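Local coordinates for protein phiAB6 tailspike (Unidentified phage, PDB 5JS4) that probably binds and fragments the exopolysaccharide of Acinetobacter baumannii as the trimeric, beta-helical tailspike of the phage phiAB6, at residues P659-R664 against T669-G674. Residues are numbered along the deposited sequence; the frame is centred on the assembly and turned at random.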
loop_
_atom_site.group_PDB
_atom_site.type_symbol
_atom_site.label_atom_id
_atom_site.label_comp_id
_atom_site.label_asym_id
_atom_site.label_seq_id
_atom_site.Cartn_x
_atom_site.Cartn_y
_atom_site.Cartn_z
ATOM N N PRO A 659 -12.799 61.830 13.814
ATOM C CA PRO A 659 -11.692 62.654 14.303
ATOM C C PRO A 659 -11.630 62.761 15.828
ATOM O O PRO A 659 -12.657 62.930 16.490
ATOM C CB PRO A 659 -12.001 64.024 13.706
ATOM C CG PRO A 659 -13.490 64.068 13.677
ATOM C CD PRO A 659 -13.935 62.665 13.380
ATOM N N LEU A 660 -10.415 62.662 16.352
ATOM C CA LEU A 660 -10.101 63.025 17.728
ATOM C C LEU A 660 -9.525 64.431 17.665
ATOM O O LEU A 660 -8.440 64.628 17.106
ATOM C CB LEU A 660 -9.074 62.054 18.306
ATOM C CG LEU A 660 -9.587 60.647 18.605
ATOM C CD1 LEU A 660 -8.477 59.614 18.580
ATOM C CD2 LEU A 660 -10.302 60.613 19.946
ATOM N N MET A 661 -10.256 65.402 18.204
ATOM C CA MET A 661 -9.883 66.812 18.110
ATOM C C MET A 661 -9.151 67.286 19.358
ATOM O O MET A 661 -9.443 66.829 20.463
ATOM C CB MET A 661 -11.130 67.671 17.910
ATOM C CG MET A 661 -11.956 67.292 16.687
ATOM S SD MET A 661 -11.076 67.416 15.118
ATOM C CE MET A 661 -10.800 69.177 15.013
ATOM N N GLY A 662 -8.185 68.185 19.169
ATOM C CA GLY A 662 -7.580 68.935 20.280
ATOM C C GLY A 662 -6.480 68.238 21.062
ATOM O O GLY A 662 -5.557 68.891 21.554
ATOM N N SER A 663 -6.588 66.922 21.203
ATOM C CA SER A 663 -5.605 66.122 21.931
ATOM C C SER A 663 -5.731 64.677 21.496
ATOM O O SER A 663 -6.674 64.317 20.786
ATOM C CB SER A 663 -5.850 66.209 23.435
ATOM O OG SER A 663 -7.054 65.538 23.772
ATOM N N ARG A 664 -4.795 63.842 21.925
ATOM C CA ARG A 664 -4.826 62.436 21.553
ATOM C C ARG A 664 -6.064 61.747 22.124
ATOM O O ARG A 664 -6.682 60.921 21.457
ATOM C CB ARG A 664 -3.559 61.716 22.008
ATOM C CG ARG A 664 -3.218 60.535 21.124
ATOM C CD ARG A 664 -2.053 59.735 21.667
ATOM N NE ARG A 664 -1.379 59.016 20.597
ATOM C CZ ARG A 664 -0.208 58.400 20.718
ATOM N NH1 ARG A 664 0.432 58.371 21.887
ATOM N NH2 ARG A 664 0.325 57.803 19.662
ATOM N N THR A 669 -15.174 67.302 20.441
ATOM C CA THR A 669 -15.713 68.118 19.355
ATOM C C THR A 669 -15.572 67.337 18.050
ATOM O O THR A 669 -14.817 66.366 17.969
ATOM C CB THR A 669 -15.060 69.514 19.242
ATOM O OG1 THR A 669 -13.705 69.395 18.803
ATOM C CG2 THR A 669 -15.110 70.260 20.577
ATOM N N GLY A 670 -16.338 67.748 17.045
ATOM C CA GLY A 670 -16.372 67.049 15.769
ATOM C C GLY A 670 -15.842 67.896 14.639
ATOM O O GLY A 670 -15.426 69.037 14.827
ATOM N N ALA A 671 -15.874 67.312 13.451
ATOM C CA ALA A 671 -15.454 68.001 12.242
ATOM C C ALA A 671 -16.041 67.291 11.036
ATOM O O ALA A 671 -16.409 66.120 11.113
ATOM C CB ALA A 671 -13.940 68.045 12.152
ATOM N N THR A 672 -16.094 68.012 9.922
ATOM C CA THR A 672 -16.698 67.525 8.689
ATOM C C THR A 672 -15.612 67.396 7.636
ATOM O O THR A 672 -14.801 68.306 7.480
ATOM C CB THR A 672 -17.767 68.519 8.207
ATOM O OG1 THR A 672 -18.792 68.621 9.205
ATOM C CG2 THR A 672 -18.385 68.083 6.874
ATOM N N HIS A 673 -15.595 66.273 6.925
ATOM C CA HIS A 673 -14.567 66.022 5.908
ATOM C C HIS A 673 -15.092 66.038 4.480
ATOM O O HIS A 673 -16.266 65.796 4.214
ATOM C CB HIS A 673 -13.833 64.694 6.152
ATOM C CG HIS A 673 -14.739 63.505 6.288
ATOM N ND1 HIS A 673 -15.208 62.789 5.209
ATOM C CD2 HIS A 673 -15.251 62.904 7.386
ATOM C CE1 HIS A 673 -15.974 61.802 5.635
ATOM N NE2 HIS A 673 -16.020 61.851 6.954
ATOM N N GLY A 674 -14.179 66.352 3.574
ATOM C CA GLY A 674 -14.356 66.123 2.149
ATOM C C GLY A 674 -13.031 65.612 1.623
ATOM O O GLY A 674 -12.005 65.726 2.302
HETATM O O HOH W 1 -12.842 65.011 19.552
#
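Thr669 meets Met661 where the chain, having left strand 654-661, doubles back on itself. The threonine hydroxyl lies against the base of the methionine side chain, OG1 of Thr669 standing 3.2 Å from CB of Met661, and the two side chains cross at about a right angle. A chi1 of 69° brings OG1, and not CG2, to the side of Met661; the hydroxyl is also hydrogen-bonded to that of Thr667 within the loop. The carbonyl oxygen of Thr669 approaches CG of Met661 to 3.3 Å. No direct hydrogen bond joins the segments; instead a water accepts from N of Met661 and donates to O of Thr669, both at 2.9 Å, bridging the two backbones. Gly670 then passes Pro659, their CA atoms 6.6 Å apart. Near the far end of the chain's C-terminal region, the loop links two antiparallel sheets: strand 654-661 is an edge strand of one within the chain, pairing with strand 708-715, while strand 672-678 pairs with strand 690-699 in the other. Ala671 points its methyl at the first segment and touches both Pro659 and Met661. Its CB is 4.3 Å from CG of Pro659 and 4.2 Å from SD of Met661, which the bend at chi2 (-60°) sets; a second bend at chi3 directs the terminal CE. The backbone N of Ala671 lies off the CG corner of the proline ring, 4.0 Å from CG of Pro659, buried without a hydrogen-bonding partner. Val706 and Trp698 also pack on Ala671. Beyond it, Thr672 turns away from Pro659 and Met661 and packs against Thr672 of the second subunit and Ala671 of the third.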